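Local atomic coordinates of peptidoglycan-N-acetylglucosamine deacetylase BC_1960 (Bacillus cereus, PDB entry 4L1G), a protein that removes the N-acetyl group from N-acetylglucosamine residues of peptidoglycan, using zinc as cofactor, and also acts on soluble chitin substrates and N-acetylchitooligomers. Residues 93-98 / 237-242; 126-131 / 159-164; 136-141 / 173-178; 191-196 / 221-226. All coordinates share one frame; numbering follows the deposited sequence.

Interaction 1: residues 93-98 / 237-242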
loop_
_atom_site.group_PDB
_atom_site.type_symbol
_atom_site.label_atom_id
_atom_site.label_comp_id
_atom_site.label_asym_id
_atom_site.label_seq_id
_atom_site.Cartn_x
_atom_site.Cartn_y
_atom_site.Cartn_z
ATOM N N ASP A 93 -3.435 3.852 -15.192
ATOM C CA ASP A 93 -3.706 3.469 -16.573
ATOM C C ASP A 93 -3.342 2.008 -16.822
ATOM O O ASP A 93 -4.101 1.267 -17.447
ATOM C CB ASP A 93 -2.944 4.373 -17.546
ATOM C CG ASP A 93 -3.463 5.800 -17.546
ATOM O OD1 ASP A 93 -2.668 6.728 -17.816
ATOM O OD2 ASP A 93 -4.667 5.997 -17.274
ATOM N N LYS A 94 -2.181 1.598 -16.327
ATOM C CA LYS A 94 -1.736 0.221 -16.509
ATOM C C LYS A 94 -2.572 -0.778 -15.709
ATOM O O LYS A 94 -2.848 -1.878 -16.186
ATOM C CB LYS A 94 -0.247 0.080 -16.197
ATOM C CG LYS A 94 0.635 0.757 -17.235
ATOM C CD LYS A 94 2.080 0.316 -17.124
ATOM C CE LYS A 94 2.931 0.988 -18.188
ATOM N NZ LYS A 94 2.407 0.734 -19.556
ATOM N N LEU A 95 -2.979 -0.392 -14.503
ATOM C CA LEU A 95 -3.866 -1.234 -13.705
ATOM C C LEU A 95 -5.214 -1.387 -14.405
ATOM O O LEU A 95 -5.821 -2.459 -14.383
ATOM C CB LEU A 95 -4.064 -0.653 -12.303
ATOM C CG LEU A 95 -2.849 -0.593 -11.374
ATOM C CD1 LEU A 95 -3.225 0.076 -10.063
ATOM C CD2 LEU A 95 -2.267 -1.979 -11.123
ATOM N N LYS A 96 -5.667 -0.305 -15.028
ATOM C CA LYS A 96 -6.929 -0.291 -15.757
ATOM C C LYS A 96 -6.900 -1.251 -16.946
ATOM O O LYS A 96 -7.828 -2.032 -17.147
ATOM C CB LYS A 96 -7.237 1.127 -16.244
ATOM C CG LYS A 96 -8.573 1.276 -16.947
ATOM C CD LYS A 96 -9.719 0.942 -16.010
ATOM C CE LYS A 96 -11.061 1.304 -16.624
ATOM N NZ LYS A 96 -12.189 0.943 -15.719
ATOM N N GLN A 97 -5.826 -1.191 -17.725
ATOM C CA GLN A 97 -5.714 -1.993 -18.939
ATOM C C GLN A 97 -5.435 -3.471 -18.661
ATOM O O GLN A 97 -5.465 -4.295 -19.574
ATOM C CB GLN A 97 -4.657 -1.405 -19.876
ATOM C CG GLN A 97 -5.054 -0.063 -20.475
ATOM C CD GLN A 97 -6.313 -0.153 -21.326
ATOM O OE1 GLN A 97 -6.502 -1.112 -22.075
ATOM N NE2 GLN A 97 -7.183 0.844 -21.206
ATOM N N HIS A 98 -5.167 -3.799 -17.400
ATOM C CA HIS A 98 -4.975 -5.189 -17.002
ATOM C C HIS A 98 -6.129 -5.688 -16.139
ATOM O O HIS A 98 -6.082 -6.806 -15.622
ATOM C CB HIS A 98 -3.646 -5.370 -16.266
ATOM C CG HIS A 98 -2.448 -5.305 -17.160
ATOM N ND1 HIS A 98 -1.742 -4.141 -17.378
ATOM C CD2 HIS A 98 -1.832 -6.262 -17.895
ATOM C CE1 HIS A 98 -0.742 -4.383 -18.205
ATOM N NE2 HIS A 98 -0.775 -5.661 -18.536
ATOM N N ASP A 237 6.587 0.339 -15.720
ATOM C CA ASP A 237 6.704 -0.565 -16.861
ATOM C C ASP A 237 6.688 -2.033 -16.444
ATOM O O ASP A 237 6.258 -2.895 -17.207
ATOM C CB ASP A 237 7.979 -0.273 -17.653
ATOM C CG ASP A 237 7.971 1.100 -18.288
ATOM O OD1 ASP A 237 9.062 1.682 -18.459
ATOM O OD2 ASP A 237 6.872 1.600 -18.614
ATOM N N ALA A 238 7.163 -2.307 -15.232
ATOM C CA ALA A 238 7.212 -3.670 -14.711
ATOM C C ALA A 238 5.827 -4.302 -14.648
ATOM O O ALA A 238 5.684 -5.512 -14.803
ATOM C CB ALA A 238 7.867 -3.689 -13.336
ATOM N N LEU A 239 4.810 -3.475 -14.428
ATOM C CA LEU A 239 3.429 -3.944 -14.328
ATOM C C LEU A 239 2.953 -4.660 -15.589
ATOM O O LEU A 239 2.140 -5.582 -15.515
ATOM C CB LEU A 239 2.490 -2.776 -14.007
ATOM C CG LEU A 239 2.711 -2.095 -12.655
ATOM C CD1 LEU A 239 1.740 -0.941 -12.460
ATOM C CD2 LEU A 239 2.582 -3.108 -11.530
ATOM N N ASP A 240 3.460 -4.235 -16.743
ATOM C CA ASP A 240 3.087 -4.852 -18.015
ATOM C C ASP A 240 3.579 -6.294 -18.113
ATOM O O ASP A 240 3.077 -7.069 -18.922
ATOM C CB ASP A 240 3.618 -4.036 -19.200
ATOM C CG ASP A 240 2.815 -2.771 -19.448
ATOM O OD1 ASP A 240 3.385 -1.796 -19.986
ATOM O OD2 ASP A 240 1.613 -2.750 -19.111
ATOM N N LYS A 241 4.561 -6.643 -17.288
ATOM C CA LYS A 241 5.101 -7.999 -17.269
ATOM C C LYS A 241 4.632 -8.768 -16.041
ATOM O O LYS A 241 4.257 -9.937 -16.134
ATOM C CB LYS A 241 6.630 -7.970 -17.303
ATOM C CG LYS A 241 7.225 -7.500 -18.618
ATOM C CD LYS A 241 8.741 -7.456 -18.534
ATOM C CE LYS A 241 9.366 -7.072 -19.861
ATOM N NZ LYS A 241 9.147 -8.118 -20.894
ATOM N N ILE A 242 4.660 -8.101 -14.891
ATOM C CA ILE A 242 4.310 -8.722 -13.616
ATOM C C ILE A 242 2.895 -9.290 -13.612
ATOM O O ILE A 242 2.674 -10.436 -13.217
ATOM C CB ILE A 242 4.451 -7.716 -12.454
ATOM C CG1 ILE A 242 5.927 -7.427 -12.176
ATOM C CG2 ILE A 242 3.774 -8.240 -11.200
ATOM C CD1 ILE A 242 6.147 -6.359 -11.129
HETATM O O HOH W 1 5.066 2.396 -20.219
HETATM O O HOH W 2 1.035 -6.106 -20.503
#

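Interaction 2: residues 126-131 / 159-164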
loop_
_atom_site.group_PDB
_atom_site.type_symbol
_atom_site.label_atom_id
_atom_site.label_comp_id
_atom_site.label_asym_id
_atom_site.label_seq_id
_atom_site.Cartn_x
_atom_site.Cartn_y
_atom_site.Cartn_z
ATOM N N HIS A 126 -10.124 1.411 -6.694
ATOM C CA HIS A 126 -8.971 1.048 -5.883
ATOM C C HIS A 126 -9.222 1.413 -4.426
ATOM O O HIS A 126 -10.110 2.208 -4.121
ATOM C CB HIS A 126 -7.710 1.743 -6.395
ATOM C CG HIS A 126 -7.415 1.469 -7.836
ATOM N ND1 HIS A 126 -6.964 0.248 -8.285
ATOM C CD2 HIS A 126 -7.507 2.262 -8.929
ATOM C CE1 HIS A 126 -6.789 0.299 -9.594
ATOM N NE2 HIS A 126 -7.111 1.511 -10.009
ATOM N N VAL A 127 -8.440 0.824 -3.531
ATOM C CA VAL A 127 -8.577 1.100 -2.108
ATOM C C VAL A 127 -7.456 2.025 -1.640
ATOM O O VAL A 127 -6.303 1.877 -2.049
ATOM C CB VAL A 127 -8.586 -0.207 -1.287
ATOM C CG1 VAL A 127 -8.584 0.085 0.208
ATOM C CG2 VAL A 127 -9.795 -1.053 -1.664
ATOM N N ILE A 128 -7.811 2.990 -0.796
ATOM C CA ILE A 128 -6.854 3.954 -0.270
ATOM C C ILE A 128 -6.460 3.615 1.165
ATOM O O ILE A 128 -7.309 3.282 1.991
ATOM C CB ILE A 128 -7.425 5.387 -0.337
ATOM C CG1 ILE A 128 -7.609 5.808 -1.797
ATOM C CG2 ILE A 128 -6.520 6.371 0.393
ATOM C CD1 ILE A 128 -8.273 7.147 -1.969
ATOM N N GLY A 129 -5.164 3.683 1.452
ATOM C CA GLY A 129 -4.670 3.454 2.797
ATOM C C GLY A 129 -3.977 4.681 3.363
ATOM O O GLY A 129 -3.612 5.595 2.625
ATOM N N ASN A 130 -3.791 4.688 4.679
ATOM C CA ASN A 130 -3.154 5.798 5.380
ATOM C C ASN A 130 -1.649 5.566 5.525
ATOM O O ASN A 130 -1.226 4.603 6.156
ATOM C CB ASN A 130 -3.811 5.968 6.758
ATOM C CG ASN A 130 -3.373 7.234 7.480
ATOM O OD1 ASN A 130 -2.232 7.679 7.365
ATOM N ND2 ASN A 130 -4.290 7.815 8.246
ATOM N N HIS A 131 -0.843 6.458 4.956
ATOM C CA HIS A 131 0.612 6.305 4.991
ATOM C C HIS A 131 1.297 7.394 5.824
ATOM O O HIS A 131 2.468 7.706 5.599
ATOM C CB HIS A 131 1.170 6.305 3.566
ATOM C CG HIS A 131 2.510 5.649 3.437
ATOM N ND1 HIS A 131 2.797 4.424 4.000
ATOM C CD2 HIS A 131 3.637 6.042 2.797
ATOM C CE1 HIS A 131 4.045 4.093 3.719
ATOM N NE2 HIS A 131 4.578 5.058 2.992
ATOM N N ARG A 159 -12.174 13.245 3.558
ATOM C CA ARG A 159 -12.806 14.344 2.844
ATOM C C ARG A 159 -12.723 14.154 1.329
ATOM O O ARG A 159 -13.656 14.489 0.600
ATOM C CB ARG A 159 -12.166 15.672 3.255
ATOM C CG ARG A 159 -12.801 16.901 2.627
ATOM C CD ARG A 159 -12.217 18.179 3.211
ATOM N NE ARG A 159 -10.757 18.179 3.167
ATOM C CZ ARG A 159 -10.041 18.574 2.119
ATOM N NH1 ARG A 159 -10.651 19.001 1.020
ATOM N NH2 ARG A 159 -8.715 18.538 2.168
ATOM N N LEU A 160 -11.607 13.604 0.863
ATOM C CA LEU A 160 -11.376 13.438 -0.568
ATOM C C LEU A 160 -11.957 12.136 -1.118
ATOM O O LEU A 160 -12.513 12.115 -2.215
ATOM C CB LEU A 160 -9.881 13.512 -0.880
ATOM C CG LEU A 160 -9.199 14.848 -0.592
ATOM C CD1 LEU A 160 -7.704 14.764 -0.859
ATOM C CD2 LEU A 160 -9.834 15.953 -1.419
ATOM N N ALA A 161 -11.828 11.054 -0.355
ATOM C CA ALA A 161 -12.230 9.732 -0.834
ATOM C C ALA A 161 -13.658 9.362 -0.452
ATOM O O ALA A 161 -14.287 8.539 -1.113
ATOM C CB ALA A 161 -11.257 8.667 -0.342
ATOM N N GLY A 162 -14.166 9.961 0.619
ATOM C CA GLY A 162 -15.527 9.701 1.051
ATOM C C GLY A 162 -15.626 8.648 2.138
ATOM O O GLY A 162 -16.723 8.235 2.512
ATOM N N TYR A 163 -14.477 8.207 2.642
ATOM C CA TYR A 163 -14.443 7.273 3.760
ATOM C C TYR A 163 -13.119 7.375 4.509
ATOM O O TYR A 163 -12.112 7.803 3.948
ATOM C CB TYR A 163 -14.675 5.834 3.282
ATOM C CG TYR A 163 -13.585 5.283 2.386
ATOM C CD1 TYR A 163 -13.598 5.522 1.016
ATOM C CD2 TYR A 163 -12.549 4.518 2.907
ATOM C CE1 TYR A 163 -12.606 5.020 0.191
ATOM C CE2 TYR A 163 -11.550 4.008 2.088
ATOM C CZ TYR A 163 -11.584 4.262 0.732
ATOM O OH TYR A 163 -10.595 3.758 -0.087
ATOM N N ALA A 164 -13.127 6.985 5.779
ATOM C CA ALA A 164 -11.905 6.943 6.571
ATOM C C ALA A 164 -11.222 5.590 6.392
ATOM O O ALA A 164 -11.775 4.564 6.781
ATOM C CB ALA A 164 -12.217 7.194 8.040
HETATM O O HOH W 3 -11.144 3.933 -2.494
#

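Interaction 3: residues 136-141 / 173-178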
loop_
_atom_site.group_PDB
_atom_site.type_symbol
_atom_site.label_atom_id
_atom_site.label_comp_id
_atom_site.label_asym_id
_atom_site.label_seq_id
_atom_site.Cartn_x
_atom_site.Cartn_y
_atom_site.Cartn_z
ATOM N N PRO A 136 7.288 10.387 8.455
ATOM C CA PRO A 136 8.410 10.332 9.393
ATOM C C PRO A 136 8.683 8.900 9.835
ATOM O O PRO A 136 7.834 8.027 9.647
ATOM C CB PRO A 136 7.893 11.139 10.578
ATOM C CG PRO A 136 6.433 10.837 10.594
ATOM C CD PRO A 136 6.017 10.673 9.147
ATOM N N ASN A 137 9.857 8.664 10.413
ATOM C CA ASN A 137 10.170 7.376 11.016
ATOM C C ASN A 137 9.433 7.266 12.342
ATOM O O ASN A 137 9.856 7.847 13.341
ATOM C CB ASN A 137 11.679 7.247 11.234
ATOM C CG ASN A 137 12.092 5.872 11.739
ATOM O OD1 ASN A 137 11.277 5.110 12.257
ATOM N ND2 ASN A 137 13.374 5.556 11.597
ATOM N N LEU A 138 8.337 6.511 12.346
ATOM C CA LEU A 138 7.467 6.411 13.515
ATOM C C LEU A 138 8.159 5.848 14.754
ATOM O O LEU A 138 7.715 6.084 15.879
ATOM C CB LEU A 138 6.219 5.590 13.188
ATOM C CG LEU A 138 5.271 6.254 12.191
ATOM C CD1 LEU A 138 4.045 5.385 11.954
ATOM C CD2 LEU A 138 4.873 7.643 12.680
ATOM N N ALA A 139 9.246 5.112 14.548
ATOM C CA ALA A 139 9.997 4.548 15.663
ATOM C C ALA A 139 10.684 5.639 16.482
ATOM O O ALA A 139 11.148 5.391 17.594
ATOM C CB ALA A 139 11.017 3.537 15.160
ATOM N N LYS A 140 10.742 6.847 15.929
ATOM C CA LYS A 140 11.440 7.950 16.581
ATOM C C LYS A 140 10.507 9.025 17.139
ATOM O O LYS A 140 10.964 9.961 17.793
ATOM C CB LYS A 140 12.453 8.580 15.620
ATOM C CG LYS A 140 13.574 7.641 15.215
ATOM C CD LYS A 140 14.565 8.320 14.287
ATOM C CE LYS A 140 15.745 7.405 13.993
ATOM N NZ LYS A 140 16.697 8.014 13.028
ATOM N N VAL A 141 9.208 8.892 16.889
ATOM C CA VAL A 141 8.246 9.889 17.353
ATOM C C VAL A 141 7.538 9.452 18.632
ATOM O O VAL A 141 7.479 8.262 18.941
ATOM C CB VAL A 141 7.182 10.206 16.277
ATOM C CG1 VAL A 141 7.848 10.577 14.961
ATOM C CG2 VAL A 141 6.234 9.030 16.094
ATOM N N GLY A 173 8.461 0.760 7.177
ATOM C CA GLY A 173 7.972 -0.394 7.910
ATOM C C GLY A 173 8.234 -0.309 9.404
ATOM O O GLY A 173 8.142 -1.311 10.115
ATOM N N GLU A 174 8.557 0.890 9.882
ATOM C CA GLU A 174 8.887 1.097 11.289
ATOM C C GLU A 174 7.650 1.400 12.129
ATOM O O GLU A 174 6.970 2.401 11.906
ATOM C CB GLU A 174 9.893 2.242 11.431
ATOM C CG GLU A 174 11.217 2.013 10.723
ATOM C CD GLU A 174 12.219 1.277 11.589
ATOM O OE1 GLU A 174 11.834 0.797 12.678
ATOM O OE2 GLU A 174 13.398 1.185 11.183
ATOM N N ILE A 175 7.368 0.536 13.100
ATOM C CA ILE A 175 6.239 0.734 14.005
ATOM C C ILE A 175 6.578 0.228 15.413
ATOM O O ILE A 175 7.297 -0.759 15.569
ATOM C CB ILE A 175 4.952 0.046 13.467
ATOM C CG1 ILE A 175 3.711 0.527 14.221
ATOM C CG2 ILE A 175 5.068 -1.469 13.517
ATOM C CD1 ILE A 175 3.089 1.764 13.629
ATOM N N LEU A 176 6.084 0.922 16.434
ATOM C CA LEU A 176 6.278 0.495 17.819
ATOM C C LEU A 176 5.046 -0.263 18.303
ATOM O O LEU A 176 3.964 -0.117 17.736
ATOM C CB LEU A 176 6.546 1.697 18.726
ATOM C CG LEU A 176 7.801 2.521 18.431
ATOM C CD1 LEU A 176 7.956 3.643 19.452
ATOM C CD2 LEU A 176 9.041 1.639 18.402
ATOM N N GLU A 177 5.208 -1.070 19.347
ATOM C CA GLU A 177 4.110 -1.906 19.825
ATOM C C GLU A 177 2.920 -1.093 20.335
ATOM O O GLU A 177 1.770 -1.422 20.044
ATOM C CB GLU A 177 4.582 -2.890 20.901
ATOM C CG GLU A 177 3.494 -3.857 21.343
ATOM C CD GLU A 177 4.003 -4.962 22.251
ATOM O OE1 GLU A 177 5.235 -5.131 22.364
ATOM O OE2 GLU A 177 3.163 -5.667 22.852
ATOM N N ASN A 178 3.197 -0.035 21.090
ATOM C CA ASN A 178 2.136 0.821 21.612
ATOM C C ASN A 178 1.398 1.558 20.505
ATOM O O ASN A 178 0.202 1.828 20.614
ATOM C CB ASN A 178 2.690 1.813 22.638
ATOM C CG ASN A 178 2.993 1.160 23.970
ATOM O OD1 ASN A 178 2.380 0.154 24.333
ATOM N ND2 ASN A 178 3.942 1.726 24.708
HETATM O O HOH W 4 14.964 3.408 13.181
HETATM O O HOH W 5 7.428 4.536 10.426
#

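Interaction 4: residues 191-196 / 221-226. With ACT (acetate ion), chain F.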
loop_
_atom_site.group_PDB
_atom_site.type_symbol
_atom_site.label_atom_id
_atom_site.label_comp_id
_atom_site.label_asym_id
_atom_site.label_seq_id
_atom_site.Cartn_x
_atom_site.Cartn_y
_atom_site.Cartn_z
ATOM N N VAL A 191 -0.801 -3.188 7.577
ATOM C CA VAL A 191 -0.243 -4.196 6.685
ATOM C C VAL A 191 1.106 -3.756 6.142
ATOM O O VAL A 191 1.234 -2.673 5.568
ATOM C CB VAL A 191 -1.195 -4.522 5.515
ATOM C CG1 VAL A 191 -0.530 -5.487 4.541
ATOM C CG2 VAL A 191 -2.501 -5.103 6.040
ATOM N N GLN A 192 2.115 -4.594 6.346
ATOM C CA GLN A 192 3.434 -4.345 5.788
ATOM C C GLN A 192 3.477 -4.913 4.375
ATOM O O GLN A 192 2.614 -4.610 3.552
ATOM C CB GLN A 192 4.517 -4.988 6.658
ATOM C CG GLN A 192 4.474 -4.579 8.127
ATOM C CD GLN A 192 5.097 -3.217 8.389
ATOM O OE1 GLN A 192 5.279 -2.414 7.473
ATOM N NE2 GLN A 192 5.434 -2.954 9.648
ATOM N N TRP A 193 4.476 -5.745 4.101
ATOM C CA TRP A 193 4.608 -6.373 2.793
ATOM C C TRP A 193 5.468 -7.629 2.890
ATOM O O TRP A 193 6.115 -7.864 3.910
ATOM C CB TRP A 193 5.196 -5.389 1.774
ATOM C CG TRP A 193 6.553 -4.863 2.146
ATOM C CD1 TRP A 193 7.762 -5.391 1.791
ATOM C CD2 TRP A 193 6.839 -3.703 2.941
ATOM N NE1 TRP A 193 8.781 -4.633 2.316
ATOM C CE2 TRP A 193 8.242 -3.591 3.027
ATOM C CE3 TRP A 193 6.045 -2.752 3.591
ATOM C CZ2 TRP A 193 8.870 -2.567 3.735
ATOM C CZ3 TRP A 193 6.670 -1.730 4.296
ATOM C CH2 TRP A 193 8.069 -1.647 4.362
ATOM N N SER A 194 5.465 -8.435 1.834
ATOM C CA SER A 194 6.250 -9.666 1.821
ATOM C C SER A 194 7.100 -9.794 0.558
ATOM O O SER A 194 7.993 -10.637 0.487
ATOM C CB SER A 194 5.349 -10.894 1.987
ATOM O OG SER A 194 4.534 -11.092 0.846
ATOM N N VAL A 195 6.812 -8.961 -0.436
ATOM C CA VAL A 195 7.630 -8.896 -1.643
ATOM C C VAL A 195 8.059 -7.455 -1.910
ATOM O O VAL A 195 7.231 -6.599 -2.225
ATOM C CB VAL A 195 6.886 -9.450 -2.880
ATOM C CG1 VAL A 195 7.754 -9.319 -4.128
ATOM C CG2 VAL A 195 6.483 -10.901 -2.656
ATOM N N ASP A 196 9.353 -7.193 -1.781
ATOM C CA ASP A 196 9.882 -5.849 -1.980
ATOM C C ASP A 196 10.565 -5.718 -3.336
ATOM O O ASP A 196 11.539 -6.415 -3.622
ATOM C CB ASP A 196 10.854 -5.485 -0.856
ATOM C CG ASP A 196 11.260 -4.023 -0.887
ATOM O OD1 ASP A 196 10.681 -3.254 -1.683
ATOM O OD2 ASP A 196 12.150 -3.637 -0.100
ATOM N N VAL A 221 1.991 -9.882 -0.544
ATOM C CA VAL A 221 1.737 -8.453 -0.648
ATOM C C VAL A 221 2.971 -7.778 -1.232
ATOM O O VAL A 221 4.041 -7.772 -0.621
ATOM C CB VAL A 221 1.378 -7.829 0.713
ATOM C CG1 VAL A 221 1.250 -6.319 0.587
ATOM C CG2 VAL A 221 0.090 -8.435 1.249
ATOM N N ILE A 222 2.815 -7.221 -2.427
ATOM C CA ILE A 222 3.928 -6.636 -3.168
ATOM C C ILE A 222 4.046 -5.139 -2.883
ATOM O O ILE A 222 3.035 -4.443 -2.773
ATOM C CB ILE A 222 3.744 -6.877 -4.682
ATOM C CG1 ILE A 222 3.550 -8.373 -4.954
ATOM C CG2 ILE A 222 4.923 -6.330 -5.472
ATOM C CD1 ILE A 222 3.027 -8.687 -6.341
ATOM N N LEU A 223 5.279 -4.652 -2.751
ATOM C CA LEU A 223 5.520 -3.236 -2.479
ATOM C C LEU A 223 6.127 -2.494 -3.666
ATOM O O LEU A 223 7.225 -2.817 -4.122
ATOM C CB LEU A 223 6.428 -3.056 -1.260
ATOM C CG LEU A 223 6.874 -1.613 -0.988
ATOM C CD1 LEU A 223 5.698 -0.754 -0.548
ATOM C CD2 LEU A 223 7.994 -1.556 0.039
ATOM N N GLN A 224 5.403 -1.493 -4.153
ATOM C CA GLN A 224 5.933 -0.562 -5.142
ATOM C C GLN A 224 5.688 0.875 -4.682
ATOM O O GLN A 224 4.996 1.105 -3.688
ATOM C CB GLN A 224 5.301 -0.809 -6.511
ATOM C CG GLN A 224 5.833 -2.043 -7.212
ATOM C CD GLN A 224 5.053 -2.382 -8.461
ATOM O OE1 GLN A 224 3.942 -2.908 -8.387
ATOM N NE2 GLN A 224 5.630 -2.081 -9.619
ATOM N N HIS A 225 6.258 1.839 -5.399
ATOM C CA HIS A 225 6.146 3.239 -5.006
ATOM C C HIS A 225 5.635 4.134 -6.130
ATOM O O HIS A 225 5.848 3.859 -7.309
ATOM C CB HIS A 225 7.496 3.772 -4.506
ATOM C CG HIS A 225 7.956 3.153 -3.223
ATOM N ND1 HIS A 225 8.698 1.992 -3.178
ATOM C CD2 HIS A 225 7.776 3.534 -1.935
ATOM C CE1 HIS A 225 8.957 1.685 -1.919
ATOM N NE2 HIS A 225 8.408 2.604 -1.145
ATOM N N SER A 226 4.952 5.208 -5.746
ATOM C CA SER A 226 4.580 6.262 -6.680
ATOM C C SER A 226 4.967 7.606 -6.072
ATOM O O SER A 226 4.180 8.552 -6.066
ATOM C CB SER A 226 3.084 6.212 -7.002
ATOM O OG SER A 226 2.303 6.241 -5.822
HETATM C C ACT F . 7.773 2.781 2.671
HETATM O O ACT F . 8.831 3.344 3.024
HETATM O OXT ACT F . 7.380 3.043 1.515
HETATM C CH3 ACT F . 7.022 1.847 3.576
#

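Interaction 1: residues 93-98 / 237-242
Lys94 and Asp240 form the charged link between helices 89-97 and 233-248. Lys94 NZ donates to Asp240 OD1 at 2.7 Å in a salt bridge, meeting the carboxylate on its syn side and 22° out of its plane. The lysine runs extended as far as CE, which leaves CD and CE lying against the carboxylate before the last torsion (chi4 -56°) bends NZ onto OD1. Lysine suits this place because its long methylene chain can span the gap while its charge stays near the surface. A second carboxylate, Asp237, is reached through water: water 1 donates to Asp237 OD2 and accepts a weak bond from Lys94 NZ.

The ring of His98 is the other polar bridge. Its ND1 donates to Lys94 O at 2.8 Å within its own segment, with the acceptor in the ring plane, and this fixes the rotation of the imidazole. CE1 is thereby directed edge-on at Asp240 OD2, 3.0 Å away, a close C-H approach to an anionic oxygen. NE2 is linked by water 2 to the backbone Asp240 O.

The apolar side-chain pair is on the inner side, where Leu95 CD2 lies 4.3 Å from Leu239 CD1; Lys94 CB lies near the same methyl. Both leucines also touch Phe79 of strand 74-80, a setting that suits branched aliphatic side chains.

The short helical segments run nearly parallel, 18° apart with their axes 9.8 Å from each other. Here two outer-layer helices pack side by side over the strands, leucines inside and charged groups farther out, in the barrel-like NodB fold of polysaccharide deacetylases.

Interaction 2: residues 126-131 / 159-164
Tyr163 reaches from the loop after helix 143-161 to the backbone of strand 127-130. From CB its chain starts in the crowded position, with CG between the backbone N and the carbonyl carbon (chi1 65°), and the ring then carries the phenol inward. CZ comes within 4.4 Å of Ile128 CB, an apolar touch beside the strand. At the tip, OH accepts from Ile128 N at 3.0 Å with an N-H...O angle of 163°, a nearly straight bond that approaches the ring at its edge. Ile128 CB lies 3.6 Å from the same oxygen. Water 3, near the ring plane, lies 2.5 Å from Tyr163 OH and donates to His126 O, so the phenol is tied to the backbone on both sides of Val127, directly at Ile128 N and through solvent at His126 O. Tyrosine fits here because it combines a long, flat apolar body with a polar end.

Ile128 also points toward the helix end, where its CD1 meets Ala161 CB at 3.7 Å. The small methyl of alanine lets the helix end come close to the strand, and Val118, Ile121 and Leu157 also touch the isoleucine. Gly162, with positive phi, lets the chain leave the helix and turn back toward the strand.

Strand 127-130 leads directly to the zinc ligand His131. Val127 and Gly129 bond to strand 103-106, whereas the buried Ile128 N-H bonds to the phenol. This implies that the strand's other side is closed here by a side-chain oxygen in place of a strand partner, with aliphatic contact between Ile128 and Ala161 beside it.

Interaction 3: residues 136-141 / 173-178
Beside the zinc site, the loop that follows the metal ligand His135 packs against the segment leading into helix 177-185, and Asn137 with Glu174 begins the contact. Asn137 forms an Asx turn: its OD1 accepts from Ala139 N at 3.1 Å, a role suited to its short amide. The same OD1 lies 3.3 Å from Glu174 CB. The glutamate chain, bent at chi2 (-88°), passes obliquely across the amide, and its OE1 comes 3.8 Å from Ala139 CB.

Water supplies the polar links. Water 5 accepts from Leu138 N and donates to Glu174 O at 2.6 Å, joining the two backbones. Water 4 accepts from Asn137 ND2 and gives only a weak bond to Glu174 OE2.

Leucine and isoleucine fill the inner side, Leu138 CD1 meeting Ile175 CD1 at 4.1 Å with the two side chains pointing the same way. Nearer the surface, Leu176 CD2 lies 4.2 Å from Ala139 CB, whose small size admits the leucine.

Leu176 occupies the N-cap position of helix 177-185, and Gln179 in that helix bonds to both Leu138 O and Leu176 N. Tyr146 of helix 143-161 touches Leu138, while Trp58 of helix 55-61 touches Ile175, placing the contact among three helices.

Interaction 4: residues 191-196 / 221-226
Trp193 and Leu223 lie in the close-packed part of this contact. Leu223 CD2 sits over the indole face, 3.8 Å from the centroid of the five-membered ring and 17° off its normal, a CH-pi contact. CG of Trp193 lies between the backbone N and the carbonyl carbon (chi1 59°), which sets the indole out beside Leu223. Leucine suits the spot because its methyl can lie on the indole face; the same CD2 is 3.6 Å from Asp196 OD1, which accepts from Val198 N.

Backbone hydrogen bonds hold the same region. Val221 O takes two donors, Ser194 N at 2.9 Å and Val195 N at 3.0 Å, the first in the carbonyl plane and the second tilted 33° from it. Ser194 OG returns a bond by accepting from Val221 N at 3.1 Å, a task for which a short hydroxyl is apt. Farther along, Leu223 N donates to Val195 O almost in line with the carbonyl, and Val195 packs on Ile222 across the parallel pair.

The contact is looser toward the catalytic pocket. There a bound acetate, probably from the crystallisation liquor, lies between the segments: NE2 of His225, the predicted proton donor, gives OXT a bond of 2.9 Å, whereas the acetate CH3 is only near the indole of Trp193, obliquely placed. Tyr172 N also bonds to the acetate.

Strands 195-196 and 221-225 are the two ends of a beta-alpha-beta crossover through helix 205-215. Strand 74-80, carrying the predicted base Asp80, flanks 221-225 on the other side, and helix 256-259 touches Val191 and Val221.

Interactions 2 and 4 reach the same curled parallel sheet, their centres about 18 Å apart, through strands 127-130 and 221-225; these lead to the zinc ligand His131 and the predicted proton donor His225. Interaction 1 joins helices outside that sheet and touches interactions 2 and 4, through Leu95 on His126 and Leu239 on Gln224. Interaction 3 lies on the opposite side of the chain's centre, about 32 Å from interaction 1 between centres, and meets interaction 4 where Gly173 approaches Gln192 and Trp193. Along the chain, interaction 1 spans the other three; 2 and 3 interleave, and 4 follows. Interactions 2 to 4 thus adjoin or supply one active site, while interaction 1 packs outer helices behind the sheet.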